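F5/8 type C domain protein (Clostridium perfringens, PDB 7JRM) is part of ZmpB, an O-glycopeptidase that probably recognises and hydrolyses mucins, and carries a CBM51 carbohydrate-binding module likely to bind their glycans. Local coordinates at residues D88-S93 and V101-A106; D144-W149 and I200-D205. All coordinates share one frame; numbering follows the deposited sequence.

Interaction 1 (D88-S93 and V101-A106); sequences DLNWKS and VRKDRA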
# COMPACT_ATOMS: atom_id res chain seq x y z
N ASP A 88 16.75 -27.47 -9.02
CA ASP A 88 16.31 -26.83 -10.25
C ASP A 88 17.47 -26.44 -11.15
O ASP A 88 17.25 -25.81 -12.19
CB ASP A 88 15.47 -25.59 -9.93
CG ASP A 88 14.10 -25.95 -9.37
OD1 ASP A 88 13.75 -27.14 -9.38
OD2 ASP A 88 13.39 -25.03 -8.92
N LEU A 89 18.70 -26.79 -10.77
CA LEU A 89 19.89 -26.54 -11.57
C LEU A 89 20.56 -27.87 -11.91
O LEU A 89 20.12 -28.94 -11.47
CB LEU A 89 20.87 -25.62 -10.82
CG LEU A 89 20.41 -24.19 -10.54
CD1 LEU A 89 21.20 -23.59 -9.39
CD2 LEU A 89 20.55 -23.33 -11.79
N ASN A 90 21.63 -27.80 -12.69
CA ASN A 90 22.42 -28.96 -13.06
C ASN A 90 23.77 -28.88 -12.38
O ASN A 90 24.46 -27.86 -12.46
CB ASN A 90 22.59 -29.05 -14.58
CG ASN A 90 21.30 -29.37 -15.30
OD1 ASN A 90 20.63 -30.35 -14.97
ND2 ASN A 90 20.94 -28.55 -16.28
N TRP A 91 24.16 -29.96 -11.70
CA TRP A 91 25.46 -30.00 -11.04
C TRP A 91 26.56 -30.20 -12.07
O TRP A 91 26.35 -30.78 -13.14
CB TRP A 91 25.51 -31.11 -9.99
CG TRP A 91 25.18 -32.49 -10.51
CD1 TRP A 91 25.90 -33.22 -11.40
CD2 TRP A 91 24.06 -33.30 -10.13
NE1 TRP A 91 25.29 -34.44 -11.62
CE2 TRP A 91 24.16 -34.51 -10.85
CE3 TRP A 91 22.98 -33.12 -9.26
CZ2 TRP A 91 23.22 -35.53 -10.72
CZ3 TRP A 91 22.05 -34.14 -9.14
CH2 TRP A 91 22.18 -35.33 -9.87
N LYS A 92 27.75 -29.69 -11.75
CA LYS A 92 28.90 -29.90 -12.62
C LYS A 92 29.41 -31.34 -12.52
O LYS A 92 29.90 -31.89 -13.51
CB LYS A 92 30.02 -28.92 -12.27
CG LYS A 92 29.60 -27.47 -12.28
CD LYS A 92 30.76 -26.56 -11.91
CE LYS A 92 31.48 -26.05 -13.15
NZ LYS A 92 32.94 -25.88 -12.92
N SER A 93 29.29 -31.95 -11.34
CA SER A 93 29.73 -33.32 -11.13
C SER A 93 29.07 -33.84 -9.86
O SER A 93 28.70 -33.06 -8.97
CB SER A 93 31.25 -33.42 -11.01
OG SER A 93 31.72 -32.72 -9.87
N VAL A 101 22.39 -40.18 -7.28
CA VAL A 101 21.88 -38.92 -6.74
C VAL A 101 20.54 -38.60 -7.39
O VAL A 101 20.39 -38.70 -8.62
CB VAL A 101 22.90 -37.80 -6.96
CG1 VAL A 101 22.38 -36.50 -6.37
CG2 VAL A 101 24.24 -38.17 -6.34
N ARG A 102 19.56 -38.21 -6.58
CA ARG A 102 18.21 -37.94 -7.04
C ARG A 102 17.82 -36.50 -6.73
O ARG A 102 18.12 -35.99 -5.65
CB ARG A 102 17.20 -38.90 -6.39
CG ARG A 102 17.27 -40.32 -6.92
CD ARG A 102 16.77 -40.41 -8.35
NE ARG A 102 15.37 -40.01 -8.46
CZ ARG A 102 14.34 -40.82 -8.24
NH1 ARG A 102 14.55 -42.08 -7.88
NH2 ARG A 102 13.10 -40.37 -8.37
N LYS A 103 17.16 -35.86 -7.69
CA LYS A 103 16.66 -34.51 -7.52
C LYS A 103 15.25 -34.56 -6.94
O LYS A 103 14.39 -35.30 -7.44
CB LYS A 103 16.64 -33.75 -8.85
CG LYS A 103 18.02 -33.55 -9.47
CD LYS A 103 17.93 -32.63 -10.69
CE LYS A 103 19.24 -32.61 -11.46
NZ LYS A 103 19.19 -31.67 -12.61
N ASP A 104 15.02 -33.79 -5.87
CA ASP A 104 13.73 -33.65 -5.20
C ASP A 104 13.23 -34.95 -4.59
O ASP A 104 12.08 -35.01 -4.12
CB ASP A 104 12.67 -33.08 -6.15
CG ASP A 104 12.97 -31.65 -6.56
OD1 ASP A 104 13.66 -30.94 -5.79
OD2 ASP A 104 12.53 -31.23 -7.65
N ARG A 105 14.05 -36.00 -4.57
CA ARG A 105 13.70 -37.26 -3.94
C ARG A 105 14.90 -37.77 -3.15
O ARG A 105 16.04 -37.39 -3.41
CB ARG A 105 13.27 -38.33 -4.96
CG ARG A 105 12.23 -37.88 -5.97
CD ARG A 105 10.89 -37.63 -5.32
NE ARG A 105 10.28 -38.84 -4.79
CZ ARG A 105 8.98 -38.99 -4.55
NH1 ARG A 105 8.15 -37.99 -4.81
NH2 ARG A 105 8.51 -40.13 -4.07
N ALA A 106 14.62 -38.63 -2.17
CA ALA A 106 15.69 -39.29 -1.45
C ALA A 106 16.37 -40.32 -2.35
O ALA A 106 15.89 -40.64 -3.45
CB ALA A 106 15.15 -39.96 -0.18

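Interaction 2 (D144-W149 and I200-D205); sequences DIFDTW and IKLVVD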
# COMPACT_ATOMS: atom_id res chain seq x y z
N ASP A 144 24.96 -15.40 -3.70
CA ASP A 144 25.42 -14.78 -2.46
C ASP A 144 25.41 -15.73 -1.27
O ASP A 144 26.39 -15.80 -0.53
CB ASP A 144 24.56 -13.55 -2.14
CG ASP A 144 24.62 -12.50 -3.24
OD1 ASP A 144 25.74 -12.10 -3.62
OD2 ASP A 144 23.54 -12.07 -3.70
N ILE A 145 24.32 -16.46 -1.07
CA ILE A 145 24.12 -17.27 0.13
C ILE A 145 23.67 -18.67 -0.29
O ILE A 145 22.83 -18.82 -1.18
CB ILE A 145 23.09 -16.62 1.08
CG1 ILE A 145 23.69 -15.40 1.77
CG2 ILE A 145 22.58 -17.63 2.10
CD1 ILE A 145 24.81 -15.74 2.73
N PHE A 146 24.24 -19.68 0.36
CA PHE A 146 23.78 -21.06 0.22
C PHE A 146 23.10 -21.48 1.52
O PHE A 146 23.68 -21.36 2.60
CB PHE A 146 24.93 -22.01 -0.10
CG PHE A 146 24.55 -23.46 -0.03
CD1 PHE A 146 23.68 -24.00 -0.96
CD2 PHE A 146 25.06 -24.28 0.97
CE1 PHE A 146 23.31 -25.33 -0.90
CE2 PHE A 146 24.70 -25.61 1.03
CZ PHE A 146 23.83 -26.14 0.10
N ASP A 147 21.87 -21.98 1.40
CA ASP A 147 21.05 -22.35 2.54
C ASP A 147 20.49 -23.75 2.33
O ASP A 147 20.03 -24.08 1.23
CB ASP A 147 19.90 -21.34 2.74
CG ASP A 147 19.20 -21.51 4.07
OD1 ASP A 147 19.66 -22.31 4.90
OD2 ASP A 147 18.17 -20.83 4.28
N THR A 148 20.53 -24.57 3.37
CA THR A 148 20.09 -25.96 3.24
C THR A 148 19.80 -26.55 4.61
O THR A 148 20.36 -26.11 5.63
CB THR A 148 21.14 -26.81 2.52
OG1 THR A 148 20.62 -28.12 2.28
CG2 THR A 148 22.41 -26.93 3.36
N TRP A 149 18.92 -27.54 4.63
CA TRP A 149 18.75 -28.45 5.75
C TRP A 149 19.48 -29.75 5.44
O TRP A 149 19.54 -30.19 4.28
CB TRP A 149 17.27 -28.74 6.02
CG TRP A 149 16.49 -27.59 6.57
CD1 TRP A 149 15.59 -26.81 5.90
CD2 TRP A 149 16.51 -27.09 7.92
NE1 TRP A 149 15.06 -25.86 6.74
CE2 TRP A 149 15.61 -26.01 7.98
CE3 TRP A 149 17.22 -27.46 9.07
CZ2 TRP A 149 15.40 -25.29 9.15
CZ3 TRP A 149 17.00 -26.74 10.23
CH2 TRP A 149 16.10 -25.67 10.27
N ILE A 200 30.75 -24.50 -5.51
CA ILE A 200 30.42 -24.97 -4.18
C ILE A 200 30.36 -26.50 -4.22
O ILE A 200 29.81 -27.08 -5.17
CB ILE A 200 29.10 -24.38 -3.65
CG1 ILE A 200 28.86 -24.80 -2.20
CG2 ILE A 200 27.92 -24.75 -4.54
CD1 ILE A 200 27.55 -24.30 -1.62
N LYS A 201 30.97 -27.14 -3.23
CA LYS A 201 31.07 -28.59 -3.18
C LYS A 201 30.37 -29.10 -1.93
O LYS A 201 30.77 -28.76 -0.82
CB LYS A 201 32.54 -29.04 -3.20
CG LYS A 201 32.73 -30.54 -3.28
CD LYS A 201 34.16 -30.89 -3.67
CE LYS A 201 35.17 -30.21 -2.75
NZ LYS A 201 36.56 -30.63 -3.04
N LEU A 202 29.33 -29.91 -2.13
CA LEU A 202 28.55 -30.48 -1.04
C LEU A 202 29.07 -31.88 -0.75
O LEU A 202 28.98 -32.76 -1.61
CB LEU A 202 27.07 -30.49 -1.39
CG LEU A 202 26.49 -29.17 -1.88
CD1 LEU A 202 25.00 -29.31 -2.15
CD2 LEU A 202 26.75 -28.05 -0.88
N VAL A 203 29.59 -32.09 0.46
CA VAL A 203 30.28 -33.32 0.82
C VAL A 203 29.53 -34.01 1.95
O VAL A 203 29.19 -33.37 2.96
CB VAL A 203 31.74 -33.05 1.22
CG1 VAL A 203 32.39 -34.31 1.76
CG2 VAL A 203 32.52 -32.52 0.03
N VAL A 204 29.27 -35.30 1.79
CA VAL A 204 28.66 -36.14 2.81
C VAL A 204 29.69 -37.21 3.16
O VAL A 204 29.88 -38.16 2.40
CB VAL A 204 27.34 -36.76 2.35
CG1 VAL A 204 26.74 -37.62 3.46
CG2 VAL A 204 26.36 -35.68 1.92
N ASP A 205 30.35 -37.06 4.30
CA ASP A 205 31.34 -38.03 4.73
C ASP A 205 30.68 -39.20 5.46
O ASP A 205 29.50 -39.17 5.81
CB ASP A 205 32.40 -37.37 5.61
CG ASP A 205 33.79 -37.93 5.36
OD1 ASP A 205 33.89 -39.12 4.98
OD2 ASP A 205 34.78 -37.19 5.55

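Interaction 1 (D88-S93 and V101-A106)
The backbones of L89-W91, an irregular stretch, and of K103, on strand 102-103, do not pair with each other; the one backbone atom that bonds across is L89 O, which accepts from the ammonium of K103 (NZ to O, 3.1 Å). The donor stands off the carbonyl axis, with a C=O...NZ angle of 137°, and is tilted 33° out of the carbonyl plane. A second, weak hydrogen bond runs from K103 NZ to N90 OD1, also at 3.1 Å, so one ammonium is shared between a main-chain carbonyl oxygen and a side-chain amide oxygen. The lysine chain is extended beyond CG, which lets it span the gap and pass the indole of W91 on the way: K103 CE lies 4.0 Å from W91 CZ3. A cation-pi term is at most weak, because NZ sits 5.4 Å from the centroid of the six-membered ring of W91. V101 meets the same end of the indole, its CG1 lying 3.7 Å from W91 CZ3 and equally close to CH2. W91 reaches both partners with CG placed between its own backbone N and carbonyl carbon (chi1 56°). At the other end of the contact D88 OD1 and D104 OD2 are 4.6 Å apart, and K126 NZ makes a salt bridge to each, which probably offsets their like charges. The contact lies at the surface of the NPCBM-type module: R102 and D104 bond to strand 127-131, K92 and S93 both pair with V137 in a classic beta bulge, and W91 also packs on I136 and Y138 of strand 134-139.

Interaction 2 (D144-W149 and I200-D205)
One residue beyond F146, whose ring meets I200 and L202, D147 OD2 is gripped by two salt bridges, from R189 NH2 and R224 NH2. The CB atoms of D147 and F146 leave the strand in opposite directions, so this charged group sits on the reverse face of the sheet from the apolar contact. On the apolar side, F146 CG lies anti to the backbone N (chi1 171°), carrying the ring toward strand 199-205. I200 is extended to its end, and its CD1 lies over one face of the phenyl ring, offset toward the rim, in a CH-pi contact: CD1 is 3.8 Å from the ring centroid, 24° off the normal, and nearest to F146 CG at 3.5 Å. L202 works at the far end of the ring, with CD2 3.6 Å from F146 CZ. All three residues are buried. The nearest CA atoms, those of F146 and I200, are 8.9 Å apart, a spacing bridged by side chains and not by main-chain pairing, as expected where two sheets of a beta sandwich face each other. Strand 145-152 pairs with strands 188-193 and 215-224 in one sheet, strand 199-205 with 134-139 and 163-170 in the other; L86 touches both F146 and L202, and W218 also packs on L202.

Interaction 1 closes before interaction 2 opens along the chain, and both belong to the NPCBM/NEW2 domain. Their centres are 13 Å apart and their nearest atoms about 7 Å, so they do not touch. They share the same two antiparallel sheets: strands 102-103 and 145-152 belong to one, while S93 begins strand 93-95 of the other, which also holds 199-205. All three touching residues of 144-149/200-205 are buried between the sheets, whereas none of the five of 88-93/101-106 is, which puts that contact at the surface. Strand 199-205 leads directly into V206 of the calcium site, placing interaction 2 on the strand that runs to the metal.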